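Local atomic coordinates of reticulocyte binding protein (Streptococcus agalactiae COH1, PDB entry 3FAW), a protein that probably hydrolyses alpha-1,6-glucosidic linkages in pullulan and related alpha-glucans as a cell-wall-anchored pullulanase of group B Streptococcus. Residues A[272-277]-A[340-345]; A[290-295]-A[329-334]; A[324-329]-A[353-358]; A[625-630]-A[668-673]. All coordinates share one frame; numbering follows the deposited sequence.

Contact 1: A[272-277]-A[340-345]. With CA (calcium ion), chain D.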
loop_
_atom_site.group_PDB
_atom_site.type_symbol
_atom_site.label_atom_id
_atom_site.label_comp_id
_atom_site.label_asym_id
_atom_site.label_seq_id
_atom_site.Cartn_x
_atom_site.Cartn_y
_atom_site.Cartn_z
ATOM N N GLU A 272 5.624 5.874 8.097
ATOM C CA GLU A 272 5.844 4.765 7.154
ATOM C C GLU A 272 7.260 4.185 7.215
ATOM O O GLU A 272 8.218 4.832 6.788
ATOM C CB GLU A 272 5.537 5.207 5.718
ATOM C CG GLU A 272 5.531 4.050 4.698
ATOM C CD GLU A 272 5.735 4.503 3.261
ATOM O OE1 GLU A 272 6.453 5.497 3.033
ATOM O OE2 GLU A 272 5.183 3.854 2.348
ATOM N N ALA A 273 7.370 2.949 7.708
ATOM C CA ALA A 273 8.656 2.250 7.832
ATOM C C ALA A 273 8.658 0.847 7.204
ATOM O O ALA A 273 7.645 0.141 7.202
ATOM C CB ALA A 273 9.056 2.156 9.305
ATOM N N HIS A 274 9.816 0.466 6.671
ATOM C CA HIS A 274 10.100 -0.893 6.212
ATOM C C HIS A 274 10.842 -1.628 7.347
ATOM O O HIS A 274 11.753 -1.070 7.963
ATOM C CB HIS A 274 10.971 -0.803 4.958
ATOM C CG HIS A 274 11.168 -2.096 4.235
ATOM N ND1 HIS A 274 12.056 -3.062 4.660
ATOM C CD2 HIS A 274 10.634 -2.559 3.081
ATOM C CE1 HIS A 274 12.039 -4.074 3.812
ATOM N NE2 HIS A 274 11.185 -3.794 2.844
ATOM N N VAL A 275 10.442 -2.870 7.622
ATOM C CA VAL A 275 10.946 -3.624 8.785
ATOM C C VAL A 275 12.456 -3.879 8.737
ATOM O O VAL A 275 13.130 -3.865 9.773
ATOM C CB VAL A 275 10.201 -4.972 8.950
ATOM C CG1 VAL A 275 10.818 -5.805 10.073
ATOM C CG2 VAL A 275 8.724 -4.726 9.224
ATOM N N ARG A 276 12.974 -4.119 7.536
ATOM C CA ARG A 276 14.415 -4.237 7.312
ATOM C C ARG A 276 15.125 -2.901 7.561
ATOM O O ARG A 276 16.043 -2.822 8.385
ATOM C CB ARG A 276 14.692 -4.712 5.882
ATOM C CG ARG A 276 16.168 -4.887 5.528
ATOM C CD ARG A 276 16.776 -6.053 6.273
ATOM N NE ARG A 276 18.138 -6.342 5.826
ATOM C CZ ARG A 276 18.854 -7.402 6.197
ATOM N NH1 ARG A 276 18.353 -8.310 7.030
ATOM N NH2 ARG A 276 20.080 -7.557 5.726
ATOM N N ASP A 277 14.685 -1.863 6.846
ATOM C CA ASP A 277 15.305 -0.529 6.910
ATOM C C ASP A 277 15.538 -0.046 8.334
ATOM O O ASP A 277 16.596 0.500 8.653
ATOM C CB ASP A 277 14.417 0.524 6.222
ATOM C CG ASP A 277 14.275 0.309 4.725
ATOM O OD1 ASP A 277 14.891 -0.629 4.171
ATOM O OD2 ASP A 277 13.525 1.093 4.103
ATOM N N ASN A 340 19.830 -6.971 -5.339
ATOM C CA ASN A 340 19.974 -7.221 -3.911
ATOM C C ASN A 340 18.844 -8.103 -3.402
ATOM O O ASN A 340 17.726 -8.042 -3.911
ATOM C CB ASN A 340 19.995 -5.899 -3.151
ATOM C CG ASN A 340 21.254 -5.100 -3.422
ATOM O OD1 ASN A 340 22.283 -5.324 -2.795
ATOM N ND2 ASN A 340 21.178 -4.166 -4.365
ATOM N N ASN A 341 19.139 -8.917 -2.393
ATOM C CA ASN A 341 18.122 -9.750 -1.746
ATOM C C ASN A 341 17.021 -8.887 -1.123
ATOM O O ASN A 341 15.895 -9.351 -0.912
ATOM C CB ASN A 341 18.759 -10.644 -0.675
ATOM C CG ASN A 341 17.823 -11.738 -0.184
ATOM O OD1 ASN A 341 17.095 -12.344 -1.102
ATOM N ND2 ASN A 341 17.767 -12.041 1.009
ATOM N N TYR A 342 17.370 -7.638 -0.821
ATOM C CA TYR A 342 16.410 -6.627 -0.390
ATOM C C TYR A 342 15.183 -6.549 -1.298
ATOM O O TYR A 342 15.294 -6.673 -2.515
ATOM C CB TYR A 342 17.082 -5.252 -0.363
ATOM C CG TYR A 342 16.192 -4.181 0.203
ATOM C CD1 TYR A 342 16.147 -3.949 1.568
ATOM C CD2 TYR A 342 15.371 -3.418 -0.623
ATOM C CE1 TYR A 342 15.330 -2.980 2.095
ATOM C CE2 TYR A 342 14.543 -2.443 -0.100
ATOM C CZ TYR A 342 14.528 -2.230 1.261
ATOM O OH TYR A 342 13.711 -1.267 1.799
ATOM N N ASN A 343 14.019 -6.319 -0.696
ATOM C CA ASN A 343 12.772 -6.161 -1.442
ATOM C C ASN A 343 11.784 -5.378 -0.590
ATOM O O ASN A 343 11.594 -5.713 0.576
ATOM C CB ASN A 343 12.203 -7.544 -1.787
ATOM C CG ASN A 343 11.136 -7.506 -2.874
ATOM O OD1 ASN A 343 10.474 -6.491 -3.098
ATOM N ND2 ASN A 343 10.961 -8.634 -3.552
ATOM N N TRP A 344 11.171 -4.335 -1.160
ATOM C CA TRP A 344 10.109 -3.596 -0.464
ATOM C C TRP A 344 8.947 -4.523 -0.130
ATOM O O TRP A 344 8.368 -4.429 0.951
ATOM C CB TRP A 344 9.570 -2.419 -1.293
ATOM C CG TRP A 344 10.391 -1.166 -1.264
ATOM C CD1 TRP A 344 11.307 -0.796 -0.318
ATOM C CD2 TRP A 344 10.334 -0.088 -2.209
ATOM N NE1 TRP A 344 11.842 0.428 -0.632
ATOM C CE2 TRP A 344 11.265 0.886 -1.788
ATOM C CE3 TRP A 344 9.600 0.141 -3.381
ATOM C CZ2 TRP A 344 11.476 2.074 -2.491
ATOM C CZ3 TRP A 344 9.815 1.322 -4.084
ATOM C CH2 TRP A 344 10.748 2.272 -3.635
ATOM N N GLY A 345 8.605 -5.394 -1.079
ATOM C CA GLY A 345 7.559 -6.396 -0.890
ATOM C C GLY A 345 6.355 -6.288 -1.812
ATOM O O GLY A 345 5.325 -6.911 -1.548
HETATM CA CA CA D . 15.460 -7.575 -4.644
HETATM O O HOH W 1 13.450 1.980 1.593
HETATM O O HOH W 2 14.791 -9.573 -3.361
HETATM O O HOH W 3 16.848 -9.300 -6.196
HETATM O O HOH W 4 13.712 -8.685 -6.147
HETATM O O HOH W 5 13.811 -5.819 -4.796
#

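Contact 2: A[290-295]-A[329-334]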
loop_
_atom_site.group_PDB
_atom_site.type_symbol
_atom_site.label_atom_id
_atom_site.label_comp_id
_atom_site.label_asym_id
_atom_site.label_seq_id
_atom_site.Cartn_x
_atom_site.Cartn_y
_atom_site.Cartn_z
ATOM N N ASN A 290 18.214 -8.680 19.327
ATOM C CA ASN A 290 17.640 -9.584 18.340
ATOM C C ASN A 290 18.285 -9.382 16.978
ATOM O O ASN A 290 19.055 -8.444 16.779
ATOM C CB ASN A 290 16.130 -9.376 18.270
ATOM C CG ASN A 290 15.458 -9.596 19.615
ATOM O OD1 ASN A 290 15.413 -10.714 20.114
ATOM N ND2 ASN A 290 14.949 -8.525 20.213
ATOM N N GLN A 291 17.970 -10.275 16.047
ATOM C CA GLN A 291 18.592 -10.269 14.727
ATOM C C GLN A 291 18.115 -9.070 13.911
ATOM O O GLN A 291 16.938 -8.719 13.947
ATOM C CB GLN A 291 18.268 -11.574 14.003
ATOM C CG GLN A 291 19.184 -11.905 12.840
ATOM C CD GLN A 291 19.067 -13.360 12.412
ATOM O OE1 GLN A 291 18.077 -14.034 12.717
ATOM N NE2 GLN A 291 20.079 -13.852 11.701
ATOM N N LEU A 292 19.037 -8.446 13.182
ATOM C CA LEU A 292 18.735 -7.233 12.430
ATOM C C LEU A 292 17.655 -7.463 11.375
ATOM O O LEU A 292 17.585 -8.533 10.767
ATOM C CB LEU A 292 20.005 -6.667 11.781
ATOM C CG LEU A 292 20.723 -7.498 10.709
ATOM C CD1 LEU A 292 20.052 -7.348 9.365
ATOM C CD2 LEU A 292 22.181 -7.071 10.603
ATOM N N GLY A 293 16.803 -6.458 11.188
ATOM C CA GLY A 293 15.786 -6.480 10.139
ATOM C C GLY A 293 14.618 -7.419 10.381
ATOM O O GLY A 293 13.967 -7.848 9.431
ATOM N N THR A 294 14.349 -7.728 11.648
ATOM C CA THR A 294 13.252 -8.618 12.029
ATOM C C THR A 294 12.201 -7.868 12.842
ATOM O O THR A 294 12.451 -6.755 13.313
ATOM C CB THR A 294 13.763 -9.816 12.870
ATOM O OG1 THR A 294 14.322 -9.343 14.102
ATOM C CG2 THR A 294 14.819 -10.627 12.104
ATOM N N PHE A 295 11.025 -8.485 12.997
ATOM C CA PHE A 295 9.964 -7.962 13.869
ATOM C C PHE A 295 10.473 -7.752 15.295
ATOM O O PHE A 295 10.145 -6.752 15.936
ATOM C CB PHE A 295 8.758 -8.920 13.924
ATOM C CG PHE A 295 8.053 -9.117 12.602
ATOM C CD1 PHE A 295 7.622 -8.030 11.853
ATOM C CD2 PHE A 295 7.794 -10.397 12.123
ATOM C CE1 PHE A 295 6.969 -8.212 10.639
ATOM C CE2 PHE A 295 7.137 -10.585 10.915
ATOM C CZ PHE A 295 6.722 -9.488 10.174
ATOM N N LYS A 329 20.070 -13.632 5.446
ATOM C CA LYS A 329 19.818 -12.408 6.212
ATOM C C LYS A 329 21.007 -11.438 6.169
ATOM O O LYS A 329 21.016 -10.433 6.881
ATOM C CB LYS A 329 19.481 -12.750 7.668
ATOM C CG LYS A 329 18.164 -13.486 7.840
ATOM C CD LYS A 329 17.875 -13.768 9.301
ATOM C CE LYS A 329 16.508 -14.406 9.495
ATOM N NZ LYS A 329 15.414 -13.500 9.068
ATOM N N SER A 330 21.989 -11.729 5.320
ATOM C CA SER A 330 23.224 -10.950 5.274
ATOM C C SER A 330 22.988 -9.506 4.840
ATOM O O SER A 330 22.136 -9.227 3.995
ATOM C CB SER A 330 24.256 -11.614 4.350
ATOM O OG SER A 330 23.851 -11.559 2.993
ATOM N N ARG A 331 23.754 -8.601 5.443
ATOM C CA ARG A 331 23.746 -7.193 5.080
ATOM C C ARG A 331 24.456 -6.982 3.743
ATOM O O ARG A 331 25.551 -7.504 3.522
ATOM C CB ARG A 331 24.436 -6.369 6.168
ATOM C CG ARG A 331 24.462 -4.869 5.903
ATOM C CD ARG A 331 25.253 -4.121 6.967
ATOM N NE ARG A 331 24.536 -4.072 8.244
ATOM C CZ ARG A 331 24.898 -4.684 9.374
ATOM N NH1 ARG A 331 26.000 -5.426 9.445
ATOM N NH2 ARG A 331 24.144 -4.541 10.457
ATOM N N SER A 332 23.817 -6.224 2.858
ATOM C CA SER A 332 24.427 -5.793 1.607
ATOM C C SER A 332 25.080 -4.438 1.871
ATOM O O SER A 332 24.393 -3.430 2.062
ATOM C CB SER A 332 23.380 -5.696 0.489
ATOM O OG SER A 332 22.168 -5.116 0.953
ATOM N N THR A 333 26.409 -4.430 1.886
ATOM C CA THR A 333 27.184 -3.283 2.369
ATOM C C THR A 333 27.662 -2.362 1.247
ATOM O O THR A 333 27.938 -1.184 1.487
ATOM C CB THR A 333 28.398 -3.759 3.174
ATOM O OG1 THR A 333 29.228 -4.578 2.341
ATOM C CG2 THR A 333 27.949 -4.560 4.388
ATOM N N ALA A 334 27.778 -2.900 0.035
ATOM C CA ALA A 334 28.074 -2.086 -1.140
ATOM C C ALA A 334 26.859 -1.232 -1.488
ATOM O O ALA A 334 25.715 -1.659 -1.300
ATOM C CB ALA A 334 28.457 -2.968 -2.320
#

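Contact 3: A[324-329]-A[353-358]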
loop_
_atom_site.group_PDB
_atom_site.type_symbol
_atom_site.label_atom_id
_atom_site.label_comp_id
_atom_site.label_asym_id
_atom_site.label_seq_id
_atom_site.Cartn_x
_atom_site.Cartn_y
_atom_site.Cartn_z
ATOM N N VAL A 324 12.739 -13.270 -3.349
ATOM C CA VAL A 324 13.485 -13.209 -2.094
ATOM C C VAL A 324 14.101 -14.568 -1.734
ATOM O O VAL A 324 13.598 -15.620 -2.142
ATOM C CB VAL A 324 12.570 -12.759 -0.924
ATOM C CG1 VAL A 324 11.587 -13.868 -0.553
ATOM C CG2 VAL A 324 13.393 -12.342 0.293
ATOM N N ASN A 325 15.194 -14.521 -0.976
ATOM C CA ASN A 325 15.771 -15.689 -0.320
ATOM C C ASN A 325 15.749 -15.426 1.174
ATOM O O ASN A 325 16.573 -14.673 1.699
ATOM C CB ASN A 325 17.208 -15.952 -0.784
ATOM C CG ASN A 325 17.841 -17.169 -0.102
ATOM O OD1 ASN A 325 17.187 -17.895 0.649
ATOM N ND2 ASN A 325 19.118 -17.395 -0.376
ATOM N N GLU A 326 14.794 -16.044 1.854
ATOM C CA GLU A 326 14.583 -15.798 3.277
ATOM C C GLU A 326 15.650 -16.459 4.162
ATOM O O GLU A 326 15.738 -16.164 5.352
ATOM C CB GLU A 326 13.182 -16.267 3.680
ATOM C CG GLU A 326 12.054 -15.536 2.945
ATOM C CD GLU A 326 10.679 -16.131 3.208
ATOM O OE1 GLU A 326 10.595 -17.291 3.676
ATOM O OE2 GLU A 326 9.678 -15.428 2.944
ATOM N N MET A 327 16.456 -17.342 3.577
ATOM C CA MET A 327 17.548 -17.989 4.294
ATOM C C MET A 327 18.856 -17.176 4.262
ATOM O O MET A 327 19.852 -17.593 4.850
ATOM C CB MET A 327 17.773 -19.397 3.735
ATOM C CG MET A 327 16.559 -20.322 3.860
ATOM S SD MET A 327 15.870 -20.429 5.534
ATOM C CE MET A 327 17.284 -21.018 6.472
ATOM N N ASP A 328 18.841 -16.023 3.589
ATOM C CA ASP A 328 19.995 -15.113 3.521
ATOM C C ASP A 328 19.626 -13.796 4.201
ATOM O O ASP A 328 18.940 -12.953 3.611
ATOM C CB ASP A 328 20.377 -14.879 2.052
ATOM C CG ASP A 328 21.449 -13.806 1.867
ATOM O OD1 ASP A 328 22.206 -13.507 2.817
ATOM O OD2 ASP A 328 21.535 -13.264 0.745
ATOM N N LYS A 329 20.070 -13.632 5.446
ATOM C CA LYS A 329 19.818 -12.408 6.212
ATOM C C LYS A 329 21.007 -11.438 6.169
ATOM O O LYS A 329 21.016 -10.433 6.881
ATOM C CB LYS A 329 19.481 -12.750 7.668
ATOM C CG LYS A 329 18.164 -13.486 7.840
ATOM C CD LYS A 329 17.875 -13.768 9.301
ATOM C CE LYS A 329 16.508 -14.406 9.495
ATOM N NZ LYS A 329 15.414 -13.500 9.068
ATOM N N ALA A 353 -0.662 -15.333 4.415
ATOM C CA ALA A 353 0.580 -15.828 5.000
ATOM C C ALA A 353 1.680 -14.758 5.018
ATOM O O ALA A 353 1.967 -14.129 3.995
ATOM C CB ALA A 353 1.054 -17.064 4.252
ATOM N N LEU A 354 2.293 -14.578 6.188
ATOM C CA LEU A 354 3.356 -13.591 6.390
ATOM C C LEU A 354 4.640 -14.010 5.697
ATOM O O LEU A 354 4.878 -15.196 5.468
ATOM C CB LEU A 354 3.645 -13.406 7.887
ATOM C CG LEU A 354 2.505 -12.846 8.742
ATOM C CD1 LEU A 354 2.861 -12.856 10.235
ATOM C CD2 LEU A 354 2.126 -11.451 8.291
ATOM N N SER A 355 5.465 -13.021 5.371
ATOM C CA SER A 355 6.797 -13.266 4.840
ATOM C C SER A 355 7.676 -13.872 5.932
ATOM O O SER A 355 7.553 -13.520 7.110
ATOM C CB SER A 355 7.412 -11.956 4.342
ATOM O OG SER A 355 8.725 -12.155 3.846
ATOM N N GLY A 356 8.552 -14.791 5.540
ATOM C CA GLY A 356 9.556 -15.336 6.445
ATOM C C GLY A 356 10.799 -14.459 6.576
ATOM O O GLY A 356 11.665 -14.745 7.395
ATOM N N MET A 357 10.891 -13.393 5.774
ATOM C CA MET A 357 12.074 -12.512 5.770
ATOM C C MET A 357 12.300 -11.774 7.099
ATOM O O MET A 357 13.443 -11.469 7.453
ATOM C CB MET A 357 11.965 -11.486 4.636
ATOM C CG MET A 357 13.268 -10.742 4.292
ATOM S SD MET A 357 14.547 -11.820 3.608
ATOM C CE MET A 357 15.561 -12.114 5.056
ATOM N N TYR A 358 11.217 -11.489 7.820
ATOM C CA TYR A 358 11.286 -10.709 9.057
ATOM C C TYR A 358 11.187 -11.572 10.310
ATOM O O TYR A 358 11.025 -11.055 11.424
ATOM C CB TYR A 358 10.204 -9.627 9.036
ATOM C CG TYR A 358 10.208 -8.860 7.737
ATOM C CD1 TYR A 358 11.391 -8.322 7.233
ATOM C CD2 TYR A 358 9.042 -8.696 6.990
ATOM C CE1 TYR A 358 11.414 -7.630 6.041
ATOM C CE2 TYR A 358 9.054 -7.996 5.796
ATOM C CZ TYR A 358 10.247 -7.469 5.325
ATOM O OH TYR A 358 10.282 -6.780 4.141
HETATM O O HOH W 6 8.581 -13.218 1.389
HETATM O O HOH W 7 14.410 -14.639 7.118
#

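Contact 4: A[625-630]-A[668-673]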
loop_
_atom_site.group_PDB
_atom_site.type_symbol
_atom_site.label_atom_id
_atom_site.label_comp_id
_atom_site.label_asym_id
_atom_site.label_seq_id
_atom_site.Cartn_x
_atom_site.Cartn_y
_atom_site.Cartn_z
ATOM N N ARG A 625 16.667 11.952 5.895
ATOM C CA ARG A 625 17.160 10.708 5.312
ATOM C C ARG A 625 17.586 10.875 3.849
ATOM O O ARG A 625 16.928 11.575 3.071
ATOM C CB ARG A 625 16.061 9.645 5.426
ATOM C CG ARG A 625 16.391 8.274 4.869
ATOM C CD ARG A 625 15.239 7.322 5.155
ATOM N NE ARG A 625 15.372 6.061 4.439
ATOM C CZ ARG A 625 14.592 4.999 4.620
ATOM N NH1 ARG A 625 13.597 5.026 5.496
ATOM N NH2 ARG A 625 14.812 3.897 3.913
ATOM N N THR A 626 18.685 10.217 3.488
ATOM C CA THR A 626 19.242 10.301 2.137
ATOM C C THR A 626 19.469 8.917 1.534
ATOM O O THR A 626 19.706 7.938 2.257
ATOM C CB THR A 626 20.589 11.074 2.126
ATOM O OG1 THR A 626 21.013 11.283 0.771
ATOM C CG2 THR A 626 21.661 10.302 2.879
ATOM N N LYS A 627 19.408 8.859 0.204
ATOM C CA LYS A 627 19.691 7.639 -0.554
ATOM C C LYS A 627 20.779 7.894 -1.602
ATOM O O LYS A 627 20.660 7.469 -2.755
ATOM C CB LYS A 627 18.411 7.113 -1.217
ATOM C CG LYS A 627 17.338 6.697 -0.223
ATOM C CD LYS A 627 16.092 6.135 -0.901
ATOM C CE LYS A 627 15.054 5.726 0.143
ATOM N NZ LYS A 627 13.737 5.333 -0.436
ATOM N N ARG A 628 21.845 8.577 -1.182
ATOM C CA ARG A 628 22.965 8.904 -2.061
ATOM C C ARG A 628 23.773 7.644 -2.376
ATOM O O ARG A 628 24.031 6.832 -1.489
ATOM C CB ARG A 628 23.879 9.960 -1.418
ATOM C CG ARG A 628 24.820 10.655 -2.417
ATOM C CD ARG A 628 26.094 11.178 -1.766
ATOM N NE ARG A 628 25.897 12.405 -0.991
ATOM C CZ ARG A 628 26.502 13.576 -1.211
ATOM N NH1 ARG A 628 27.372 13.742 -2.201
ATOM N NH2 ARG A 628 26.229 14.606 -0.419
ATOM N N LEU A 629 24.167 7.497 -3.639
ATOM C CA LEU A 629 24.914 6.330 -4.100
ATOM C C LEU A 629 26.413 6.534 -3.856
ATOM O O LEU A 629 27.134 7.043 -4.720
ATOM C CB LEU A 629 24.628 6.078 -5.586
ATOM C CG LEU A 629 25.110 4.766 -6.214
ATOM C CD1 LEU A 629 24.361 3.568 -5.641
ATOM C CD2 LEU A 629 24.952 4.825 -7.725
ATOM N N LEU A 630 26.867 6.135 -2.668
ATOM C CA LEU A 630 28.280 6.223 -2.281
ATOM C C LEU A 630 29.085 5.030 -2.804
ATOM O O LEU A 630 29.741 4.319 -2.035
ATOM C CB LEU A 630 28.414 6.309 -0.755
ATOM C CG LEU A 630 27.760 7.509 -0.066
ATOM C CD1 LEU A 630 27.857 7.367 1.448
ATOM C CD2 LEU A 630 28.403 8.809 -0.518
ATOM N N ASP A 668 21.187 -2.548 1.565
ATOM C CA ASP A 668 21.020 -2.018 2.917
ATOM C C ASP A 668 21.804 -0.729 3.118
ATOM O O ASP A 668 21.374 0.140 3.874
ATOM C CB ASP A 668 21.452 -3.045 3.962
ATOM C CG ASP A 668 20.504 -4.219 4.048
ATOM O OD1 ASP A 668 19.276 -3.996 4.078
ATOM O OD2 ASP A 668 20.988 -5.365 4.085
ATOM N N ALA A 669 22.950 -0.609 2.446
ATOM C CA ALA A 669 23.745 0.629 2.471
ATOM C C ALA A 669 22.907 1.839 2.039
ATOM O O ALA A 669 22.993 2.914 2.638
ATOM C CB ALA A 669 24.965 0.487 1.574
ATOM N N ILE A 670 22.097 1.651 0.997
ATOM C CA ILE A 670 21.180 2.681 0.517
ATOM C C ILE A 670 19.962 2.831 1.429
ATOM O O ILE A 670 19.569 3.948 1.760
ATOM C CB ILE A 670 20.678 2.362 -0.917
ATOM C CG1 ILE A 670 21.793 2.589 -1.942
ATOM C CG2 ILE A 670 19.454 3.212 -1.266
ATOM C CD1 ILE A 670 22.118 4.056 -2.184
ATOM N N ASN A 671 19.383 1.701 1.833
ATOM C CA ASN A 671 18.037 1.673 2.422
ATOM C C ASN A 671 17.940 1.785 3.948
ATOM O O ASN A 671 16.839 1.959 4.474
ATOM C CB ASN A 671 17.299 0.402 1.966
ATOM C CG ASN A 671 16.673 0.547 0.593
ATOM O OD1 ASN A 671 15.932 1.627 0.394
ATOM N ND2 ASN A 671 16.853 -0.305 -0.277
ATOM N N HIS A 672 19.062 1.693 4.659
ATOM C CA HIS A 672 19.016 1.663 6.124
ATOM C C HIS A 672 18.620 3.010 6.740
ATOM O O HIS A 672 18.946 4.074 6.211
ATOM C CB HIS A 672 20.345 1.159 6.727
ATOM C CG HIS A 672 21.473 2.144 6.657
ATOM N ND1 HIS A 672 21.785 2.992 7.698
ATOM C CD2 HIS A 672 22.376 2.402 5.681
ATOM C CE1 HIS A 672 22.821 3.739 7.360
ATOM N NE2 HIS A 672 23.200 3.400 6.141
ATOM N N PHE A 673 17.899 2.939 7.855
ATOM C CA PHE A 673 17.634 4.101 8.685
ATOM C C PHE A 673 18.956 4.449 9.377
ATOM O O PHE A 673 19.579 3.589 9.998
ATOM C CB PHE A 673 16.535 3.768 9.705
ATOM C CG PHE A 673 16.060 4.943 10.523
ATOM C CD1 PHE A 673 15.007 5.734 10.083
ATOM C CD2 PHE A 673 16.638 5.230 11.752
ATOM C CE1 PHE A 673 14.553 6.807 10.849
ATOM C CE2 PHE A 673 16.192 6.302 12.524
ATOM C CZ PHE A 673 15.153 7.091 12.071
HETATM O O HOH W 8 17.950 5.182 3.511
HETATM O O HOH W 9 21.466 5.619 2.653
#

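Contact 1: A[272-277]-A[340-345]
His274 and Trp344 bring the two backbones nearest, their CA atoms 7.2 Å apart where strand 269-273 of the barrel has just ended and the loop 340-345 passes by. The side chains close this gap. His274 and Tyr342 reach toward each other tip to tip in an offset stack, planes 28° apart, with Tyr342 OH over the centre of the imidazole. At the imidazole edge, His274 NE2 donates to Asn343 O (3.0 Å), a carbonyl lying close to the ring plane. With CG anti to the backbone N (chi1 -174°), the Tyr342 ring starts out toward 272-277. The Tyr342 hydroxyl donates to Asp277 OD1 (2.7 Å), met on the syn side with carboxylate and phenol ring nearly coplanar. A water links the other oxygen, Asp277 OD2, to Trp344 NE1. Tyr342 has a second task: its carbonyl O binds calcium at 2.3 Å beside Asn340 O, with Asp665 and four waters completing the site. Asn343 OD1 closes an Asx turn by accepting from Gly345 N. Arg276 lays CG at the phenol edge and sends its guanidinium to Asp668. Strand 269-273 pairs with strands 312-315 and 614-618 in the TIM barrel, while helix 668-671 touches Tyr342 and Asp277.

Contact 2: A[290-295]-A[329-334]
Gln291 and Lys329 meet because the glutamine CG stands anti to its backbone N (chi1 -161°), while the lysine chain runs extended to CE before turning at chi4 (-63°). The two chains cross at about a right angle, the amide of Gln291 lying against the lysine methylenes: Gln291 NE2 is 3.3 Å from Lys329 CD, and Gln291 OE1 is 3.6 Å from Lys329 CE. Beyond the bend, Lys329 NZ bonds to Ser359 O and comes no closer than 4.2 Å to Thr294 CG2. Leu292 holds CG between its backbone N and carbonyl carbon, and sends its two methyls to different partners. CD2 presses on the guanidinium of Arg331, 3.2 Å from NH2, and CD1 faces the carbonyl O of Lys329 at 4.1 Å. The type II turn from Gln291 to Thr294 presents these residues, Gly293 taking its positive phi. Thr294 OG1 donates to Gln291 O (2.7 Å) and, at the N-cap position, accepts from Ala297 N of helix 295-298. Arg331 spends its polarity on Ser280 O and Asp285. Aliphatic carbon against polar groups is thus the chemistry here, at the protein surface, with Lys329 satisfied within its own long loop and Arg331 in the loop after strand 269-273.

Contact 3: A[324-329]-A[353-358]
Met357, Glu326 and Lys329 carry most of this contact. Met357 gives the largest share: CG is anti to the backbone N (chi1 -165°), and bends at chi2 and chi3 fold the thioether in against the 324-329 loop. Its sulfur touches Val324 CG2 at 3.5 Å, with Asn325 O further off, while the terminal methyl CE lies between Asp328 O (3.8 Å) and Lys329 CG (4.1 Å). Glu326 runs extended beyond CG over the backbone of Gly356, its OE1 3.5 Å from Gly356 CA, a fit that leaves little room for a side chain there. OE2 accepts a weak hydrogen bond from Gly356 N (2.9 Å) and a second from a water that also accepts from Ser355 OG; OE1 is taken by Trp227 N. Both segments belong to the long excursion between barrel strand 312-315 and helix 367-381, a beta-alpha connection of the TIM barrel, and each is shaped by its own turns. Asn325 to Asp328 form a type I turn in which Asn325 OD1 also accepts from Met327 N, an Asx turn; across from it, Ser355 OG accepts from Met357 N in an ST turn. Lys329 slides past Met357 in the opposite direction. Its NZ bonds to Ser359 O; a water near Glu326 O and Gly356 O also sits by NZ, but so close that this link is doubtful.

Contact 4: A[625-630]-A[668-673]
Ile670 of the short helix 668-671 packs on the loop 625-630, which follows the last strand, 614-618, of the TIM barrel. The apolar part centres on this isoleucine. CG1 is anti to the carbonyl carbon (chi1 -73°), and its methyl CD1 lies 3.4 Å from Arg628 O and 4.1 Å from Leu629 CD1. The other branch, CG2, meets Lys627 CB at 4.0 Å. Leu629 sits at the centre of an inverse gamma turn; although its CB points away from the helix, its end comes back to Ile670, while strand 658-660 adds Ile660 to the same packing.

Polar links across the contact run mainly through water. One water accepts from Arg625 NE (2.9 Å) and donates to Ile670 O and His672 O, so it joins the guanidinium to carbonyls at the end of the helix. A second lies between Thr626 O and Ile670 O.

Charged groups form the third kind. Arg625 is extended from CG to NE and lays one guanidinium face toward His672 O; its NH2 forms a salt bridge with Asp277 and its NH1 bonds to Ser619 O. Lys627 passes Asn671 on its way to Ser663 OG, which also bonds to Asn671 OD1. Arg625 NH2 lies only 2.9 Å from Asn671 O, but at an angle too poor for a hydrogen bond.

Overall arrangement
Contacts 1, 3 and 4 are buried, whereas contact 2 lies at the surface. Contacts 1, 2 and 3 all draw on the long excursion after strand 312-315; contacts 2 and 3 share Lys329, whose carbonyl receives Arg276 of contact 1. Arg276 also forms a salt bridge with Asp668 of contact 4, tying the end of the first barrel strand to helix 668-671, and Ser332 of contact 2 bonds to the same helix start. Contacts 3 and 4 do not touch, their centres about 21 Å apart. Aromatic stacking and direct bonds beside calcium mark contact 1, aliphatic-polar packing contact 2, thioether and carboxylate contact 3, and water bridges contact 4.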